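Local coordinates for protein glutamate--tRNA ligase (PDB 6B1Z) that probably attaches glutamate to its cognate tRNA in an ATP-dependent reaction, as a class I glutamyl-tRNA synthetase, at residues L114-P119 and K159-K164; D123-E128 and R143-N148. One frame throughout, in Å; residues are numbered along the deposited sequence. Where two conformers were deposited one is given.

Contact 1. Residues L114-P119 and K159-K164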
loop_
_atom_site.group_PDB
_atom_site.type_symbol
_atom_site.label_atom_id
_atom_site.label_comp_id
_atom_site.label_asym_id
_atom_site.label_seq_id
_atom_site.Cartn_x
_atom_site.Cartn_y
_atom_site.Cartn_z
ATOM N N LEU A 114 -1.360 38.689 12.049
ATOM C CA LEU A 114 -2.633 38.622 11.334
ATOM C C LEU A 114 -2.452 39.108 9.901
ATOM O O LEU A 114 -1.755 40.097 9.655
ATOM C CB LEU A 114 -3.693 39.479 12.029
ATOM C CG LEU A 114 -3.790 39.391 13.558
ATOM C CD1 LEU A 114 -4.911 40.294 14.059
ATOM C CD2 LEU A 114 -3.985 37.962 14.009
ATOM N N ALA A 115 -3.083 38.416 8.949
ATOM C CA ALA A 115 -2.951 38.790 7.543
ATOM C C ALA A 115 -4.328 38.856 6.899
ATOM O O ALA A 115 -5.142 37.942 7.068
ATOM C CB ALA A 115 -2.044 37.813 6.782
ATOM N N PHE A 116 -4.576 39.940 6.167
ATOM C CA PHE A 116 -5.895 40.279 5.647
ATOM C C PHE A 116 -5.994 40.133 4.135
ATOM O O PHE A 116 -7.045 40.456 3.560
ATOM C CB PHE A 116 -6.268 41.715 6.045
ATOM C CG PHE A 116 -6.328 41.942 7.535
ATOM C CD1 PHE A 116 -5.238 42.468 8.216
ATOM C CD2 PHE A 116 -7.471 41.632 8.250
ATOM C CE1 PHE A 116 -5.292 42.670 9.588
ATOM C CE2 PHE A 116 -7.542 41.845 9.624
ATOM C CZ PHE A 116 -6.442 42.357 10.293
ATOM N N ASP A 117 -4.950 39.628 3.478
ATOM C CA ASP A 117 -4.933 39.604 2.020
ATOM C C ASP A 117 -6.036 38.706 1.476
ATOM O O ASP A 117 -6.265 37.599 1.971
ATOM C CB ASP A 117 -3.574 39.116 1.521
ATOM C CG ASP A 117 -2.428 39.707 2.306
ATOM O OD1 ASP A 117 -2.074 39.120 3.352
ATOM O OD2 ASP A 117 -1.903 40.760 1.887
ATOM N N THR A 118 -6.722 39.194 0.454
ATOM C CA THR A 118 -7.764 38.403 -0.188
ATOM C C THR A 118 -7.154 37.480 -1.238
ATOM O O THR A 118 -6.014 37.680 -1.670
ATOM C CB THR A 118 -8.792 39.313 -0.845
ATOM O OG1 THR A 118 -8.199 39.990 -1.961
ATOM C CG2 THR A 118 -9.335 40.343 0.150
ATOM N N PRO A 119 -7.892 36.452 -1.668
ATOM C CA PRO A 119 -7.363 35.589 -2.741
ATOM C C PRO A 119 -7.025 36.345 -4.015
ATOM O O PRO A 119 -6.027 36.021 -4.673
ATOM C CB PRO A 119 -8.499 34.581 -2.953
ATOM C CG PRO A 119 -9.132 34.475 -1.604
ATOM C CD PRO A 119 -9.130 35.900 -1.087
ATOM N N LYS A 159 -9.176 49.111 12.951
ATOM C CA LYS A 159 -10.341 49.380 12.118
ATOM C C LYS A 159 -10.818 48.113 11.416
ATOM O O LYS A 159 -12.008 47.779 11.449
ATOM C CB LYS A 159 -9.979 50.469 11.105
ATOM C CG LYS A 159 -11.060 50.863 10.120
ATOM C CD LYS A 159 -10.432 51.710 9.024
ATOM C CE LYS A 159 -11.467 52.309 8.094
ATOM N NZ LYS A 159 -10.828 53.261 7.142
ATOM N N LEU A 160 -9.892 47.380 10.793
ATOM C CA LEU A 160 -10.275 46.177 10.058
ATOM C C LEU A 160 -10.923 45.147 10.975
ATOM O O LEU A 160 -11.876 44.467 10.578
ATOM C CB LEU A 160 -9.053 45.580 9.357
ATOM C CG LEU A 160 -8.432 46.424 8.238
ATOM C CD1 LEU A 160 -7.078 45.881 7.801
ATOM C CD2 LEU A 160 -9.389 46.512 7.054
ATOM N N LEU A 161 -10.429 45.022 12.209
ATOM C CA LEU A 161 -10.995 44.031 13.118
ATOM C C LEU A 161 -12.379 44.452 13.600
ATOM O O LEU A 161 -13.260 43.602 13.781
ATOM C CB LEU A 161 -10.051 43.796 14.297
ATOM C CG LEU A 161 -8.716 43.132 13.943
ATOM C CD1 LEU A 161 -7.825 43.012 15.165
ATOM C CD2 LEU A 161 -8.959 41.766 13.316
ATOM N N GLU A 162 -12.593 45.756 13.806
ATOM C CA GLU A 162 -13.932 46.241 14.127
ATOM C C GLU A 162 -14.913 45.910 13.011
ATOM O O GLU A 162 -16.067 45.552 13.272
ATOM C CB GLU A 162 -13.909 47.750 14.373
ATOM C CG GLU A 162 -13.147 48.187 15.611
ATOM C CD GLU A 162 -13.066 49.698 15.735
ATOM O OE1 GLU A 162 -13.832 50.394 15.036
ATOM O OE2 GLU A 162 -12.234 50.189 16.527
ATOM N N GLU A 163 -14.468 46.021 11.759
ATOM C CA GLU A 163 -15.302 45.732 10.599
ATOM C C GLU A 163 -15.462 44.240 10.330
ATOM O O GLU A 163 -16.100 43.878 9.334
ATOM C CB GLU A 163 -14.724 46.420 9.360
ATOM C CG GLU A 163 -14.746 47.942 9.427
ATOM C CD GLU A 163 -13.974 48.588 8.295
ATOM O OE1 GLU A 163 -13.352 47.854 7.498
ATOM O OE2 GLU A 163 -13.984 49.833 8.201
ATOM N N LYS A 164 -14.901 43.376 11.182
ATOM C CA LYS A 164 -14.983 41.923 11.016
ATOM C C LYS A 164 -14.352 41.475 9.695
ATOM O O LYS A 164 -14.843 40.562 9.029
ATOM C CB LYS A 164 -16.427 41.428 11.127
#
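Phe116, whose ring packs against Leu160 and Leu161, is held at its own backbone by a hydrogen bond between Phe116 N and Arg147 O. Its CG stands anti to the carbonyl carbon (chi1 -61°), a setting that carries the ring out from the end of strand 112-115 to helix 154-162. Leu160 covers one face: its CD1 sits 4.0 Å from the centroid of the Phe116 ring and 12° off the ring normal, the geometry of a CH-pi contact centred over the face. The same leucine touches again nearer its backbone, with Leu160 CB 4.0 Å from Phe116 CE2. Leu161 comes from another direction and meets the edge, Leu161 CD2 lying near the ring plane at 4.0 Å from Phe116 CE2. Strand 112-115 is an outermost strand of a three-stranded antiparallel sheet; Leu114 and Phe116, two residues apart, turn to the helix, while Ala115 between them does not reach it and touches Tyr138. This small alpha/beta unit is consistent with the insertion that class I synthetases carry in their Rossmann-type catalytic domain. The two methyls of Leu161 divide their work, since CD1 reaches Leu114 CD1 at 4.1 Å, the two side chains crossing at about a right angle. Just beyond these leucines the helix ends in a Schellman motif: Lys164 has positive phi (60°), and Lys164 N bonds back to Leu161 O at 3.1 Å. Leu160 O is also hydrogen-bonded to Thr165 OG1, and Phe116 touches Thr165 as well.

Contact 2. Residues D123-E128 and R143-N148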
loop_
_atom_site.group_PDB
_atom_site.type_symbol
_atom_site.label_atom_id
_atom_site.label_comp_id
_atom_site.label_asym_id
_atom_site.label_seq_id
_atom_site.Cartn_x
_atom_site.Cartn_y
_atom_site.Cartn_z
ATOM N N ASP A 123 -3.410 36.473 -5.773
ATOM C CA ASP A 123 -3.264 36.128 -7.186
ATOM C C ASP A 123 -2.531 37.225 -7.944
ATOM O O ASP A 123 -1.743 36.943 -8.856
ATOM C CB ASP A 123 -4.630 35.877 -7.824
ATOM C CG ASP A 123 -5.190 34.508 -7.505
ATOM O OD1 ASP A 123 -4.475 33.672 -6.918
ATOM O OD2 ASP A 123 -6.367 34.273 -7.857
ATOM N N GLN A 124 -2.782 38.487 -7.580
ATOM C CA GLN A 124 -2.150 39.612 -8.258
ATOM C C GLN A 124 -0.638 39.608 -8.054
ATOM O O GLN A 124 0.123 39.786 -9.011
ATOM C CB GLN A 124 -2.751 40.930 -7.761
ATOM N N ILE A 125 -0.181 39.425 -6.811
ATOM C CA ILE A 125 1.265 39.440 -6.591
ATOM C C ILE A 125 1.906 38.172 -7.157
ATOM O O ILE A 125 3.052 38.205 -7.625
ATOM C CB ILE A 125 1.602 39.661 -5.100
ATOM C CG1 ILE A 125 3.093 39.982 -4.927
ATOM C CG2 ILE A 125 1.225 38.458 -4.255
ATOM C CD1 ILE A 125 3.472 40.490 -3.529
ATOM N N ARG A 126 1.181 37.048 -7.157
ATOM C CA ARG A 126 1.690 35.852 -7.827
ATOM C C ARG A 126 1.934 36.119 -9.309
ATOM O O ARG A 126 2.973 35.721 -9.852
ATOM C CB ARG A 126 0.724 34.683 -7.643
ATOM C CG ARG A 126 0.708 34.121 -6.242
ATOM C CD ARG A 126 -0.232 32.931 -6.120
ATOM N NE ARG A 126 -0.466 32.605 -4.715
ATOM C CZ ARG A 126 -1.640 32.707 -4.104
ATOM N NH1 ARG A 126 -2.712 33.111 -4.775
ATOM N NH2 ARG A 126 -1.744 32.393 -2.817
ATOM N N ALA A 127 0.998 36.809 -9.971
ATOM C CA ALA A 127 1.161 37.143 -11.383
ATOM C C ALA A 127 2.317 38.113 -11.607
ATOM O O ALA A 127 3.013 38.033 -12.628
ATOM C CB ALA A 127 -0.138 37.728 -11.930
ATOM N N GLU A 128 2.512 39.064 -10.687
ATOM C CA GLU A 128 3.646 39.973 -10.807
ATOM C C GLU A 128 4.967 39.213 -10.766
ATOM O O GLU A 128 5.875 39.494 -11.560
ATOM C CB GLU A 128 3.588 41.030 -9.702
ATOM C CG GLU A 128 2.508 42.075 -9.918
ATOM C CD GLU A 128 2.128 42.805 -8.648
ATOM O OE1 GLU A 128 2.751 42.542 -7.598
ATOM O OE2 GLU A 128 1.199 43.638 -8.700
ATOM N N ARG A 143 6.463 40.547 3.109
ATOM C CA ARG A 143 5.353 40.796 4.022
ATOM C C ARG A 143 5.094 42.288 4.206
ATOM O O ARG A 143 3.948 42.689 4.427
ATOM C CB ARG A 143 5.585 40.099 5.369
ATOM C CG ARG A 143 6.655 40.708 6.228
ATOM C CD ARG A 143 6.627 40.087 7.632
ATOM N NE ARG A 143 7.188 38.742 7.686
ATOM C CZ ARG A 143 8.250 38.401 8.416
ATOM N NH1 ARG A 143 8.881 39.322 9.152
ATOM N NH2 ARG A 143 8.680 37.140 8.418
ATOM N N ASN A 144 6.117 43.135 4.058
ATOM C CA ASN A 144 5.888 44.549 4.317
ATOM C C ASN A 144 5.153 45.272 3.199
ATOM O O ASN A 144 4.729 46.414 3.410
ATOM C CB ASN A 144 7.214 45.248 4.618
ATOM C CG ASN A 144 7.720 44.924 6.006
ATOM O OD1 ASN A 144 8.749 44.269 6.169
ATOM N ND2 ASN A 144 6.984 45.365 7.019
ATOM N N ARG A 145 4.956 44.664 2.029
ATOM C CA ARG A 145 4.155 45.307 0.997
ATOM C C ARG A 145 2.801 44.640 0.801
ATOM O O ARG A 145 2.078 44.985 -0.139
ATOM C CB ARG A 145 4.917 45.375 -0.327
ATOM C CG ARG A 145 5.278 44.061 -0.992
ATOM C CD ARG A 145 6.080 44.401 -2.251
ATOM N NE ARG A 145 6.907 43.312 -2.762
ATOM C CZ ARG A 145 6.811 42.815 -3.993
ATOM N NH1 ARG A 145 5.916 43.306 -4.845
ATOM N NH2 ARG A 145 7.614 41.832 -4.375
ATOM N N LEU A 146 2.429 43.721 1.681
ATOM C CA LEU A 146 1.112 43.113 1.652
ATOM C C LEU A 146 0.275 43.720 2.783
ATOM O O LEU A 146 0.612 44.792 3.308
ATOM C CB LEU A 146 1.278 41.591 1.716
ATOM C CG LEU A 146 1.862 41.061 0.395
ATOM C CD1 LEU A 146 2.390 39.640 0.539
ATOM C CD2 LEU A 146 0.824 41.148 -0.723
ATOM N N ARG A 147 -0.831 43.069 3.146
ATOM C CA ARG A 147 -1.806 43.658 4.065
ATOM C C ARG A 147 -1.914 42.786 5.311
ATOM O O ARG A 147 -2.662 41.804 5.333
ATOM C CB ARG A 147 -3.158 43.837 3.377
ATOM C CG ARG A 147 -3.136 44.963 2.317
ATOM C CD ARG A 147 -4.479 45.173 1.582
ATOM N NE ARG A 147 -5.613 45.283 2.496
ATOM C CZ ARG A 147 -5.899 46.363 3.218
ATOM N NH1 ARG A 147 -5.128 47.441 3.140
ATOM N NH2 ARG A 147 -6.957 46.361 4.019
ATOM N N ASN A 148 -1.173 43.149 6.358
ATOM C CA ASN A 148 -1.098 42.321 7.553
ATOM C C ASN A 148 -0.763 43.219 8.745
ATOM O O ASN A 148 -0.538 44.421 8.589
ATOM C CB ASN A 148 -0.071 41.201 7.353
ATOM C CG ASN A 148 1.288 41.741 6.978
ATOM O OD1 ASN A 148 1.912 42.442 7.770
ATOM N ND2 ASN A 148 1.747 41.438 5.768
#
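Ile125 has the most surface buried here, 69 Å², and meets both of its main partners through a single atom, CD1. Its CG1 runs anti to the backbone N (chi1 -168°), which points that terminal methyl from the helix at the loop. Leu146 answers tip to tip, with Leu146 CD2 3.9 Å from Ile125 CD1. In the conformer given for Arg145, one of two deposited, the guanidinium passes over the same methyl: Ile125 CD1 lies 4.0 Å from Arg145 NH1, above one face of the group but offset toward its rim. Arg145 NH1 is also 4.3 Å from Glu128 OE1, too long for a salt bridge; as Glu128 too has two conformers, any electrostatic gain is doubtful. The loop doubles back here, Arg143 CA being 5.4 Å from Leu146 CA, with a weak bond from Leu146 N to Arg143 O. That carbonyl gains a firmer partner in Asn148 ND2, at 2.9 Å and with a fairly straight N-H...O angle of 160°. Phe136 and Phe129 adjoin Ile125 and Arg145 respectively, and the contact thus lays helix 119-131 against the loop leading to helix 154-162, beside strand 112-115, whose Tyr113 and Ala115 touch Asn148.

In the fold
From the N terminus, the chain leaves strand 112-115 and runs through 116-118 into helix 119-131, which supplies the first half of contact 2. A return through the following loop brings 143-148 back to that helix, closing contact 2 with 14 residues between its segments. The chain then enters helix 154-162, whose end completes contact 1 across 39 intervening residues. Contact 2 is therefore nested within the loop closed by contact 1. Their centres are 15 Å apart, yet the segments touch: Asp117 OD2 is 2.8 Å from Arg147 N, a hydrogen bond joining the strand's exit to the inner loop. Contact 1 thus ties helix 154-162 to strand 112-115, contact 2 helix 119-131 to the loop between.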